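Local coordinates for protein FkbI (Streptomyces hygroscopicus, PDB 1R2J) that binds FAD and probably acts as an acyl-ACP dehydrogenase in making the methoxymalonyl extender unit of the polyketide FK520, at residues Leu25-Leu30 / Cys68-Val74; Leu106-Phe111 / Ala149-Phe155; His267-Leu271 / Thr317-Val321; Lys304-Glu309 / Glu344-Ser350. Residue numbers count along the deposited sequence, not the author numbering.

Interaction 1: residues Leu25-Leu30 / Cys68-Val74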
# COMPACT_ATOMS: atom_id res chain seq x y z
N LEU A 25 -14.10 4.91 -3.77
CA LEU A 25 -13.76 4.41 -5.10
C LEU A 25 -14.93 3.54 -5.57
O LEU A 25 -15.64 2.95 -4.76
CB LEU A 25 -12.49 3.56 -5.05
CG LEU A 25 -11.14 4.21 -4.74
CD1 LEU A 25 -10.08 3.14 -4.55
CD2 LEU A 25 -10.76 5.15 -5.87
N PRO A 26 -15.14 3.44 -6.89
CA PRO A 26 -16.24 2.62 -7.40
C PRO A 26 -15.94 1.13 -7.17
O PRO A 26 -14.91 0.63 -7.61
CB PRO A 26 -16.27 2.95 -8.90
CG PRO A 26 -15.59 4.28 -8.99
CD PRO A 26 -14.49 4.19 -7.98
N ARG A 27 -16.85 0.45 -6.48
CA ARG A 27 -16.70 -0.98 -6.19
C ARG A 27 -16.51 -1.77 -7.48
O ARG A 27 -15.68 -2.68 -7.54
CB ARG A 27 -17.94 -1.49 -5.47
CG ARG A 27 -19.25 -0.99 -6.07
CD ARG A 27 -20.48 -1.69 -5.50
NE ARG A 27 -20.68 -3.02 -6.05
CZ ARG A 27 -21.72 -3.80 -5.78
NH1 ARG A 27 -22.67 -3.38 -4.96
NH2 ARG A 27 -21.81 -5.01 -6.32
N ASP A 28 -17.28 -1.42 -8.51
CA ASP A 28 -17.21 -2.08 -9.81
C ASP A 28 -15.83 -2.02 -10.46
O ASP A 28 -15.44 -2.94 -11.18
CB ASP A 28 -18.23 -1.47 -10.78
CG ASP A 28 -19.64 -1.99 -10.56
OD1 ASP A 28 -20.57 -1.51 -11.25
OD2 ASP A 28 -19.82 -2.88 -9.70
N LEU A 29 -15.09 -0.94 -10.22
CA LEU A 29 -13.77 -0.80 -10.81
C LEU A 29 -12.76 -1.74 -10.17
O LEU A 29 -11.95 -2.37 -10.85
CB LEU A 29 -13.25 0.64 -10.67
CG LEU A 29 -11.83 0.82 -11.23
CD1 LEU A 29 -11.86 0.66 -12.74
CD2 LEU A 29 -11.27 2.18 -10.85
N LEU A 30 -12.83 -1.85 -8.85
CA LEU A 30 -11.92 -2.70 -8.11
C LEU A 30 -12.09 -4.17 -8.48
O LEU A 30 -11.10 -4.87 -8.71
CB LEU A 30 -12.11 -2.48 -6.60
CG LEU A 30 -11.93 -1.03 -6.15
CD1 LEU A 30 -12.05 -0.93 -4.63
CD2 LEU A 30 -10.55 -0.52 -6.58
N CYS A 68 -3.91 8.03 -8.88
CA CYS A 68 -4.70 8.08 -7.65
C CYS A 68 -4.04 7.17 -6.63
O CYS A 68 -3.92 5.97 -6.85
CB CYS A 68 -6.13 7.61 -7.92
SG CYS A 68 -7.10 7.31 -6.43
N SER A 69 -3.63 7.73 -5.49
CA SER A 69 -2.96 6.93 -4.47
C SER A 69 -3.94 6.09 -3.63
O SER A 69 -3.52 5.18 -2.94
CB SER A 69 -2.10 7.82 -3.57
OG SER A 69 -1.05 8.44 -4.32
N SER A 70 -5.23 6.42 -3.68
CA SER A 70 -6.22 5.63 -2.95
C SER A 70 -6.33 4.29 -3.70
O SER A 70 -6.30 3.21 -3.10
CB SER A 70 -7.59 6.31 -2.94
OG SER A 70 -7.66 7.38 -2.02
N LEU A 71 -6.46 4.38 -5.02
CA LEU A 71 -6.55 3.19 -5.84
C LEU A 71 -5.27 2.38 -5.67
O LEU A 71 -5.31 1.15 -5.53
CB LEU A 71 -6.75 3.57 -7.31
CG LEU A 71 -6.79 2.44 -8.34
CD1 LEU A 71 -7.89 1.44 -7.97
CD2 LEU A 71 -7.05 3.03 -9.73
N ARG A 72 -4.13 3.07 -5.66
CA ARG A 72 -2.82 2.45 -5.50
C ARG A 72 -2.77 1.70 -4.17
O ARG A 72 -2.22 0.60 -4.08
CB ARG A 72 -1.74 3.52 -5.53
CG ARG A 72 -0.33 3.06 -5.89
CD ARG A 72 0.42 2.43 -4.73
NE ARG A 72 0.26 3.11 -3.44
CZ ARG A 72 0.45 4.41 -3.22
NH1 ARG A 72 0.82 5.24 -4.19
NH2 ARG A 72 0.30 4.88 -1.98
N SER A 73 -3.36 2.30 -3.13
CA SER A 73 -3.37 1.67 -1.81
C SER A 73 -4.13 0.34 -1.82
O SER A 73 -3.78 -0.58 -1.08
CB SER A 73 -3.97 2.62 -0.78
OG SER A 73 -3.09 3.72 -0.54
N VAL A 74 -5.15 0.25 -2.67
CA VAL A 74 -5.94 -0.97 -2.78
C VAL A 74 -5.07 -2.05 -3.40
O VAL A 74 -5.14 -3.22 -3.00
CB VAL A 74 -7.20 -0.75 -3.65
CG1 VAL A 74 -7.98 -2.06 -3.80
CG2 VAL A 74 -8.09 0.29 -3.00

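Interaction 2: residues Leu106-Phe111 / Ala149-Phe155. With FAD (flavin-adenine dinucleotide), chain B.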
# COMPACT_ATOMS: atom_id res chain seq x y z
N LEU A 106 -11.65 -9.12 -3.43
CA LEU A 106 -10.97 -8.07 -2.70
C LEU A 106 -10.56 -8.54 -1.30
O LEU A 106 -11.33 -9.23 -0.61
CB LEU A 106 -11.86 -6.84 -2.58
CG LEU A 106 -12.19 -6.07 -3.87
CD1 LEU A 106 -13.02 -6.95 -4.78
CD2 LEU A 106 -12.93 -4.79 -3.55
N ALA A 107 -9.36 -8.16 -0.88
CA ALA A 107 -8.87 -8.52 0.44
C ALA A 107 -8.15 -7.34 1.07
O ALA A 107 -7.76 -6.39 0.38
CB ALA A 107 -7.93 -9.69 0.35
N ALA A 108 -7.98 -7.39 2.39
CA ALA A 108 -7.29 -6.34 3.12
C ALA A 108 -6.42 -7.07 4.13
O ALA A 108 -6.63 -8.25 4.39
CB ALA A 108 -8.30 -5.43 3.83
N VAL A 109 -5.44 -6.37 4.69
CA VAL A 109 -4.55 -6.97 5.66
C VAL A 109 -4.52 -6.11 6.92
O VAL A 109 -4.09 -4.96 6.88
CB VAL A 109 -3.12 -7.08 5.10
CG1 VAL A 109 -2.26 -7.93 6.01
CG2 VAL A 109 -3.16 -7.65 3.69
N GLY A 110 -4.98 -6.66 8.04
CA GLY A 110 -5.00 -5.91 9.28
C GLY A 110 -4.16 -6.53 10.37
O GLY A 110 -4.40 -7.67 10.80
N PHE A 111 -3.15 -5.80 10.82
CA PHE A 111 -2.28 -6.27 11.89
C PHE A 111 -2.17 -5.19 12.97
O PHE A 111 -2.00 -5.49 14.15
CB PHE A 111 -0.89 -6.63 11.34
CG PHE A 111 -0.34 -5.64 10.34
CD1 PHE A 111 0.33 -4.50 10.75
CD2 PHE A 111 -0.51 -5.86 8.97
CE1 PHE A 111 0.82 -3.58 9.81
CE2 PHE A 111 -0.02 -4.95 8.03
CZ PHE A 111 0.65 -3.81 8.45
N ALA A 149 -13.21 -5.11 1.02
CA ALA A 149 -12.79 -6.51 1.06
C ALA A 149 -13.83 -7.59 1.30
O ALA A 149 -14.81 -7.40 2.03
CB ALA A 149 -11.66 -6.66 2.08
N ASP A 150 -13.59 -8.74 0.67
CA ASP A 150 -14.42 -9.92 0.83
C ASP A 150 -13.66 -10.74 1.88
O ASP A 150 -14.26 -11.41 2.72
CB ASP A 150 -14.50 -10.76 -0.45
CG ASP A 150 -15.20 -10.05 -1.58
OD1 ASP A 150 -14.50 -9.51 -2.47
OD2 ASP A 150 -16.45 -10.03 -1.60
N HIS A 151 -12.34 -10.67 1.81
CA HIS A 151 -11.47 -11.40 2.72
C HIS A 151 -10.65 -10.47 3.60
O HIS A 151 -10.11 -9.46 3.14
CB HIS A 151 -10.50 -12.28 1.93
CG HIS A 151 -11.18 -13.31 1.07
ND1 HIS A 151 -12.02 -14.27 1.59
CD2 HIS A 151 -11.13 -13.53 -0.26
CE1 HIS A 151 -12.47 -15.03 0.61
NE2 HIS A 151 -11.94 -14.61 -0.52
N LEU A 152 -10.55 -10.82 4.88
CA LEU A 152 -9.77 -10.03 5.82
C LEU A 152 -8.64 -10.91 6.33
O LEU A 152 -8.87 -11.90 7.02
CB LEU A 152 -10.64 -9.55 6.98
CG LEU A 152 -11.63 -8.41 6.71
CD1 LEU A 152 -10.89 -7.19 6.17
CD2 LEU A 152 -12.68 -8.84 5.73
N VAL A 153 -7.41 -10.55 5.96
CA VAL A 153 -6.24 -11.29 6.39
C VAL A 153 -5.81 -10.70 7.72
O VAL A 153 -5.20 -9.63 7.78
CB VAL A 153 -5.11 -11.16 5.36
CG1 VAL A 153 -3.93 -12.04 5.75
CG2 VAL A 153 -5.63 -11.56 3.99
N VAL A 154 -6.15 -11.41 8.79
CA VAL A 154 -5.88 -10.96 10.15
C VAL A 154 -4.72 -11.62 10.88
O VAL A 154 -4.59 -12.85 10.90
CB VAL A 154 -7.16 -11.12 11.01
CG1 VAL A 154 -6.93 -10.62 12.43
CG2 VAL A 154 -8.29 -10.36 10.37
N PHE A 155 -3.88 -10.78 11.49
CA PHE A 155 -2.73 -11.24 12.27
C PHE A 155 -3.13 -11.26 13.74
O PHE A 155 -3.96 -10.45 14.17
CB PHE A 155 -1.55 -10.27 12.09
CG PHE A 155 -0.72 -10.54 10.86
CD1 PHE A 155 0.45 -11.30 10.95
CD2 PHE A 155 -1.09 -10.05 9.63
CE1 PHE A 155 1.22 -11.55 9.83
CE2 PHE A 155 -0.32 -10.29 8.50
CZ PHE A 155 0.84 -11.04 8.60
PA FAD B . 2.97 5.25 16.95
O1A FAD B . 3.30 4.00 16.27
O2A FAD B . 1.93 5.63 17.98
O5B FAD B . 3.33 6.55 16.24
C5B FAD B . 4.53 6.90 16.79
C4B FAD B . 5.24 8.12 16.30
O4B FAD B . 6.37 7.84 17.19
C3B FAD B . 5.72 7.84 14.91
O3B FAD B . 6.08 9.05 14.32
C2B FAD B . 6.86 6.95 15.08
O2B FAD B . 7.89 6.87 14.05
C1B FAD B . 7.47 7.36 16.45
N9A FAD B . 8.02 6.23 17.12
C8A FAD B . 7.41 5.09 17.72
N7A FAD B . 8.23 4.23 18.25
C5A FAD B . 9.48 4.77 18.03
C6A FAD B . 10.78 4.35 18.34
N6A FAD B . 11.02 3.21 19.01
N1A FAD B . 11.83 5.15 17.96
C2A FAD B . 11.62 6.31 17.29
N3A FAD B . 10.37 6.82 16.93
C4A FAD B . 9.36 5.92 17.37
N1 FAD B . -2.18 -0.77 9.48
C2 FAD B . -2.48 -2.08 9.09
O2 FAD B . -2.28 -3.05 9.85
N3 FAD B . -3.02 -2.31 7.84
C4 FAD B . -3.32 -1.31 6.88
O4 FAD B . -3.81 -1.63 5.76
C4X FAD B . -3.04 -0.02 7.29
N5 FAD B . -3.36 1.03 6.32
C5X FAD B . -3.12 2.37 6.71
C6 FAD B . -3.42 3.46 5.85
C7 FAD B . -3.23 4.83 6.20
C7M FAD B . -3.60 5.93 5.21
C8 FAD B . -2.72 5.12 7.50
C8M FAD B . -2.51 6.53 8.02
C9 FAD B . -2.40 4.10 8.36
C9A FAD B . -2.55 2.71 7.99
N10 FAD B . -2.22 1.57 8.90
C10 FAD B . -2.47 0.23 8.57
C1' FAD B . -1.62 2.10 10.05
C2' FAD B . 0.00 2.21 9.89
O2' FAD B . 0.35 0.84 10.23
C3' FAD B . 0.40 3.04 10.97
O3' FAD B . 0.87 4.30 10.43
C4' FAD B . 1.46 2.84 12.08
O4' FAD B . 1.53 1.63 12.79
C5' FAD B . 0.95 3.92 12.91
O5' FAD B . 1.02 3.69 14.28
P FAD B . 0.29 4.81 15.20
O1P FAD B . 0.33 3.52 15.71
O2P FAD B . -0.27 5.19 16.60
O3P FAD B . 1.59 5.13 16.12

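Interaction 3: residues His267-Leu271 / Thr317-Val321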
# COMPACT_ATOMS: atom_id res chain seq x y z
N HIS A 267 13.55 24.18 -8.36
CA HIS A 267 12.52 23.30 -7.82
C HIS A 267 12.25 22.16 -8.79
O HIS A 267 12.04 21.02 -8.39
CB HIS A 267 11.22 24.06 -7.57
CG HIS A 267 11.28 25.00 -6.41
ND1 HIS A 267 11.87 24.66 -5.22
CD2 HIS A 267 10.80 26.26 -6.25
CE1 HIS A 267 11.75 25.66 -4.37
NE2 HIS A 267 11.10 26.65 -4.97
N ILE A 268 12.25 22.48 -10.08
CA ILE A 268 12.01 21.47 -11.10
C ILE A 268 13.13 20.44 -11.09
O ILE A 268 12.89 19.23 -11.20
CB ILE A 268 11.90 22.12 -12.49
CG1 ILE A 268 10.68 23.05 -12.51
CG2 ILE A 268 11.73 21.05 -13.56
CD1 ILE A 268 10.76 24.13 -13.57
N ALA A 269 14.36 20.92 -10.92
CA ALA A 269 15.52 20.04 -10.87
C ALA A 269 15.43 19.12 -9.64
O ALA A 269 15.76 17.93 -9.72
CB ALA A 269 16.80 20.88 -10.81
N ASP A 270 15.00 19.68 -8.51
CA ASP A 270 14.90 18.88 -7.30
C ASP A 270 13.78 17.85 -7.43
O ASP A 270 13.89 16.74 -6.91
CB ASP A 270 14.68 19.78 -6.08
CG ASP A 270 15.85 20.74 -5.84
OD1 ASP A 270 16.98 20.41 -6.24
OD2 ASP A 270 15.64 21.82 -5.26
N LEU A 271 12.71 18.21 -8.13
CA LEU A 271 11.60 17.26 -8.32
C LEU A 271 12.03 16.12 -9.23
O LEU A 271 11.72 14.95 -8.97
CB LEU A 271 10.38 17.98 -8.92
CG LEU A 271 9.41 18.63 -7.92
CD1 LEU A 271 8.40 19.48 -8.67
CD2 LEU A 271 8.70 17.53 -7.12
N THR A 317 7.22 20.74 -2.71
CA THR A 317 7.90 21.54 -3.73
C THR A 317 6.98 21.82 -4.91
O THR A 317 6.92 22.95 -5.42
CB THR A 317 9.17 20.82 -4.21
OG1 THR A 317 10.07 20.69 -3.10
CG2 THR A 317 9.85 21.58 -5.34
N ALA A 318 6.25 20.79 -5.35
CA ALA A 318 5.32 20.93 -6.47
C ALA A 318 4.19 21.89 -6.08
O ALA A 318 3.75 22.71 -6.90
CB ALA A 318 4.75 19.56 -6.87
N ALA A 319 3.71 21.78 -4.85
CA ALA A 319 2.64 22.65 -4.40
C ALA A 319 3.12 24.10 -4.45
O ALA A 319 2.36 25.00 -4.79
CB ALA A 319 2.21 22.29 -2.98
N GLN A 320 4.39 24.31 -4.11
CA GLN A 320 4.97 25.65 -4.12
C GLN A 320 4.97 26.21 -5.55
O GLN A 320 4.59 27.36 -5.78
CB GLN A 320 6.40 25.61 -3.59
CG GLN A 320 7.05 26.98 -3.46
CD GLN A 320 6.48 27.77 -2.31
OE1 GLN A 320 6.63 29.00 -2.25
NE2 GLN A 320 5.82 27.08 -1.39
N VAL A 321 5.40 25.39 -6.50
CA VAL A 321 5.46 25.77 -7.90
C VAL A 321 4.08 26.15 -8.45
O VAL A 321 3.91 27.23 -9.03
CB VAL A 321 6.05 24.62 -8.75
CG1 VAL A 321 6.00 24.97 -10.24
CG2 VAL A 321 7.51 24.37 -8.32

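Interaction 4: residues Lys304-Glu309 / Glu344-Ser350. With FAD (flavin-adenine dinucleotide), chain B.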
# COMPACT_ATOMS: atom_id res chain seq x y z
N LYS A 304 11.41 2.02 0.45
CA LYS A 304 10.21 2.61 0.99
C LYS A 304 10.55 3.92 1.70
O LYS A 304 9.92 4.94 1.47
CB LYS A 304 9.52 1.64 1.96
CG LYS A 304 8.22 2.16 2.55
CD LYS A 304 8.44 2.94 3.83
CE LYS A 304 7.23 3.81 4.16
NZ LYS A 304 7.54 4.83 5.21
N HIS A 305 11.58 3.87 2.54
CA HIS A 305 12.02 5.03 3.31
C HIS A 305 12.36 6.24 2.44
O HIS A 305 11.79 7.33 2.61
CB HIS A 305 13.22 4.64 4.18
CG HIS A 305 13.72 5.75 5.05
ND1 HIS A 305 12.92 6.41 5.96
CD2 HIS A 305 14.95 6.31 5.16
CE1 HIS A 305 13.64 7.32 6.59
NE2 HIS A 305 14.88 7.28 6.13
N VAL A 306 13.29 6.05 1.51
CA VAL A 306 13.71 7.13 0.63
C VAL A 306 12.61 7.63 -0.30
O VAL A 306 12.42 8.84 -0.44
CB VAL A 306 14.92 6.71 -0.23
CG1 VAL A 306 16.13 6.46 0.65
CG2 VAL A 306 14.58 5.46 -1.00
N ALA A 307 11.88 6.71 -0.93
CA ALA A 307 10.81 7.10 -1.84
C ALA A 307 9.75 7.90 -1.10
O ALA A 307 9.22 8.88 -1.62
CB ALA A 307 10.19 5.86 -2.50
N ALA A 308 9.45 7.50 0.13
CA ALA A 308 8.44 8.19 0.91
C ALA A 308 8.91 9.59 1.32
O ALA A 308 8.18 10.57 1.10
CB ALA A 308 8.09 7.37 2.15
N GLU A 309 10.10 9.69 1.89
CA GLU A 309 10.62 10.99 2.30
C GLU A 309 10.79 11.92 1.10
O GLU A 309 10.45 13.10 1.18
CB GLU A 309 11.96 10.84 3.06
CG GLU A 309 11.81 10.29 4.49
CD GLU A 309 12.89 10.75 5.46
OE1 GLU A 309 12.60 10.86 6.67
OE2 GLU A 309 14.04 10.99 5.03
N GLU A 344 4.99 8.54 4.78
CA GLU A 344 6.14 8.66 5.67
C GLU A 344 5.85 8.01 7.03
O GLU A 344 6.77 7.69 7.79
CB GLU A 344 6.48 10.13 5.92
CG GLU A 344 7.20 10.83 4.78
CD GLU A 344 7.53 12.28 5.10
OE1 GLU A 344 8.74 12.62 5.16
OE2 GLU A 344 6.59 13.08 5.31
N ILE A 345 4.57 7.83 7.32
CA ILE A 345 4.10 7.26 8.58
C ILE A 345 3.83 5.75 8.54
O ILE A 345 4.16 5.05 9.50
CB ILE A 345 2.82 8.01 9.04
CG1 ILE A 345 3.14 9.49 9.29
CG2 ILE A 345 2.24 7.35 10.29
CD1 ILE A 345 1.91 10.41 9.27
N ILE A 346 3.25 5.25 7.45
CA ILE A 346 2.91 3.82 7.34
C ILE A 346 3.99 2.89 6.79
O ILE A 346 5.01 3.35 6.28
CB ILE A 346 1.63 3.63 6.47
CG1 ILE A 346 1.97 3.67 4.97
CG2 ILE A 346 0.65 4.73 6.78
CD1 ILE A 346 0.77 3.33 4.06
N GLU A 347 3.75 1.58 6.91
CA GLU A 347 4.67 0.54 6.45
C GLU A 347 6.08 0.75 7.02
O GLU A 347 7.08 0.58 6.32
CB GLU A 347 4.73 0.53 4.91
CG GLU A 347 3.40 0.18 4.24
CD GLU A 347 3.16 -1.31 4.15
OE1 GLU A 347 2.03 -1.70 3.78
OE2 GLU A 347 4.09 -2.09 4.44
N GLY A 348 6.14 1.07 8.31
CA GLY A 348 7.43 1.33 8.93
C GLY A 348 7.70 2.81 8.77
O GLY A 348 8.16 3.26 7.71
N SER A 349 7.39 3.58 9.80
CA SER A 349 7.59 5.03 9.79
C SER A 349 9.03 5.41 9.50
O SER A 349 9.94 4.59 9.66
CB SER A 349 7.21 5.63 11.14
OG SER A 349 8.22 5.34 12.10
N SER A 350 9.24 6.65 9.09
CA SER A 350 10.59 7.14 8.81
C SER A 350 11.49 6.84 10.01
O SER A 350 12.64 6.45 9.85
CB SER A 350 10.57 8.65 8.55
OG SER A 350 9.76 8.96 7.43
PA FAD B . 2.97 5.25 16.95
O1A FAD B . 3.30 4.00 16.27
O2A FAD B . 1.93 5.63 17.98
O5B FAD B . 3.33 6.55 16.24
C5B FAD B . 4.53 6.90 16.79
C4B FAD B . 5.24 8.12 16.30
O4B FAD B . 6.37 7.84 17.19
C3B FAD B . 5.72 7.84 14.91
O3B FAD B . 6.08 9.05 14.32
C2B FAD B . 6.86 6.95 15.08
O2B FAD B . 7.89 6.87 14.05
C1B FAD B . 7.47 7.36 16.45
N9A FAD B . 8.02 6.23 17.12
C8A FAD B . 7.41 5.09 17.72
N7A FAD B . 8.23 4.23 18.25
C5A FAD B . 9.48 4.77 18.03
C6A FAD B . 10.78 4.35 18.34
N6A FAD B . 11.02 3.21 19.01
N1A FAD B . 11.83 5.15 17.96
C2A FAD B . 11.62 6.31 17.29
N3A FAD B . 10.37 6.82 16.93
C4A FAD B . 9.36 5.92 17.37
N1 FAD B . -2.18 -0.77 9.48
C2 FAD B . -2.48 -2.08 9.09
O2 FAD B . -2.28 -3.05 9.85
N3 FAD B . -3.02 -2.31 7.84
C4 FAD B . -3.32 -1.31 6.88
O4 FAD B . -3.81 -1.63 5.76
C4X FAD B . -3.04 -0.02 7.29
N5 FAD B . -3.36 1.03 6.32
C5X FAD B . -3.12 2.37 6.71
C6 FAD B . -3.42 3.46 5.85
C7 FAD B . -3.23 4.83 6.20
C7M FAD B . -3.60 5.93 5.21
C8 FAD B . -2.72 5.12 7.50
C8M FAD B . -2.51 6.53 8.02
C9 FAD B . -2.40 4.10 8.36
C9A FAD B . -2.55 2.71 7.99
N10 FAD B . -2.22 1.57 8.90
C10 FAD B . -2.47 0.23 8.57
C1' FAD B . -1.62 2.10 10.05
C2' FAD B . 0.00 2.21 9.89
O2' FAD B . 0.35 0.84 10.23
C3' FAD B . 0.40 3.04 10.97
O3' FAD B . 0.87 4.30 10.43
C4' FAD B . 1.46 2.84 12.08
O4' FAD B . 1.53 1.63 12.79
C5' FAD B . 0.95 3.92 12.91
O5' FAD B . 1.02 3.69 14.28
P FAD B . 0.29 4.81 15.20
O1P FAD B . 0.33 3.52 15.71
O2P FAD B . -0.27 5.19 16.60
O3P FAD B . 1.59 5.13 16.12
O HOH W 1 9.72 6.62 5.63
O HOH W 2 10.39 14.30 3.68

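Interaction 1: residues Leu25-Leu30 / Cys68-Val74
Both segments start as extended chain and turn into the first turns of helices: P26 is the N-cap of helix 27-35 and C68 that of helix 69-88. The backbones stay well apart, with CA of L25 7.3 Å from CA of L71 and CA of L30 8.2 Å from CA of V74, and side chains fill the gap. At the second helix start, N of L71 donates to SG of C68 over 3.3 Å at an N-H...S angle of 167°, a thiol N-cap. L25 points toward the partner and has the largest area covered by it, 72 Å²: its CD1 lies 3.8 Å from CA of L71 and 3.8 Å from CG2 of V74, and its CD2 is 4.3 Å from SG of C68. L30 leaves its backbone sideways, yet its m,t rotamer brings CD2 to 3.6 Å from CD1 of L71 and 4.1 Å from CG1 of V74. L29 adds a looser touch, CD2 to CD2 of L71 at 4.4 Å. The apolar interface buries 252 Å². W19 of helix 16-22 covers L25 and L29, L8 and V12 of helix 5-12 cover L71, and OG of S70 is hydrogen-bonded to N of A188. This packing of the start of helix 27-35, with L25 just ahead, on the start of helix 69-88 belongs to the core of the all-helical acyl-CoA dehydrogenase N-terminal domain.

Interaction 2: residues Leu106-Phe111 / Ala149-Phe155
V109 and V153 both adopt the t rotamer and lie on one face of a parallel strand pair, with CG2 of V109 4.3 Å from CB of V153. A107 and H151 share that face, and NE2 of the H151 ring is hydrogen-bonded to E100. On the other face, CD1 of L152 (m,m) bends back to 3.9 Å from CB of A108, which also meets CB of A149 at 4.0 Å. F155, at chi1 -84°, presents its ring edge to V109, CE2 to CG1 3.9 Å. F111 has chi1 near 43° (p), so its ring leads away from the partner strand while CB stays 3.8 Å from CB of F155; flavin O2 lies over one face of the F111 ring. The ladder of four backbone bonds begins with N of A108 to O of H151 (3.1 Å) and ends with N of F155 to O of G110 (3.2 Å). Ahead of it, O of L106 accepts from N of D150 (2.6 Å), and OD1 of D150 accepts from N of L106 (3.0 Å). N and O of G110 face the partner strand, and by strand alternation O of V109 and N of F111 face the opposite edge, where they accept from FAD N3 and donate to FAD O2, each at 3.0 Å: this edge reads the donor and acceptor pattern of the flavin pyrimidine ring.

Interaction 3: residues His267-Leu271 / Thr317-Val321
H267 opens the contact on helix 262-287, its CA-to-CB bond directed at helix 297-322 and its CA 6.4 Å from CA of T317, the closest CA pair of the two segments. Its CB packs 3.6 Å from CG2 of T317 and 3.8 Å from CG2 of V321, so it sits between residues one helical turn apart. With chi1 at -72°, the imidazole reaches across toward Q320, NE2 of H267 lying 4.3 Å from CG of Q320. I268 points away, its side chain lying on V245 and A248 of helix 219-248. A269 and D270 carry the chain round the turn, closed by the 2.9 Å bond from N of L271 to O of H267. L271 then returns to the interface: its CG is 3.9 Å from CG2 of T317, and its CD1 is 4.1 Å from CB of A318. The methyl of T317 therefore lies between H267 and L271, while its OG1 is hydrogen-bonded back to O of A313. The local axes approach to 10.1 Å with 150° between their directions, an antiparallel pair packed through methyls of T317, A318, V321 and L271 and the H267 side chain, over 281 Å². A244 and C240 of helix 219-248 touch L271 and A318, and V333 of helix 332-345 covers A318. This i, i+4 packing joins antiparallel helices of the C-terminal domain, the helical bundle characteristic of acyl-CoA dehydrogenases.

Interaction 4: residues Lys304-Glu309 / Glu344-Ser350
The turn that leads from helix 332-345 into helix 350-361 forms part of the FAD pocket, and this contact joins that turn to helix 297-322. CG2 of I345 lies 3.3 Å from FAD O3', CG2 of I346 lies 3.5 Å from flavin C8, and OG of S349, the N-cap of the following helix, donates to FAD O2B over 2.5 Å. E347 and G348 both have positive phi; at 90/97 a CB on G348 would jam against the preceding carbonyl, so glycine suits the turn. On the other side, the long side chain of K304 reaches the turn's carbonyls: NZ donates to O of G348 at 3.0 Å and, weakly, to O of I346 at 3.1 Å, and it also bonds to O of M343. A water links the same NZ (2.9 Å) to ND1 of H305 (3.2 Å) and OG of S350 (3.0 Å). A second water donates to O of E309 and to OE1 of E344, 2.8 Å each, next to two carboxylates whose OE1 atoms, of E309 and E344, are 4.5 Å apart. Each acid has a basic partner: E309 pairs with R354, E344 with K341. CB of A308 and CG of E344 meet at 4.4 Å. Around this, helix 350-361 covers H305 through C353 and L357, helix 219-248 supplies R226, which bonds to O of E347, and helix 262-287 packs against V306 and A307.

FAD unites interactions 2 and 4: the strand edge of interaction 2 bonds the flavin pyrimidine, whereas the turn of interaction 4 contacts flavin, ribityl chain and adenosine ribose. Their centres are 22 Å apart, on opposite sides of the chain's centre, with nearest atoms about 5 Å apart. Interaction 1 touches interaction 2, CB of L30 to CD2 of L106 at 3.9 Å, and helix 69-88 continues to M80 and A81, which pack against V109; the S70 side chain is about 8 Å from FAD. Interaction 3 lies away from the cofactor, its centre 20 Å from that of interaction 4, but both use helix 297-322, meeting the pocket-lining turn at 304-309 and helix 262-287 at 317-321.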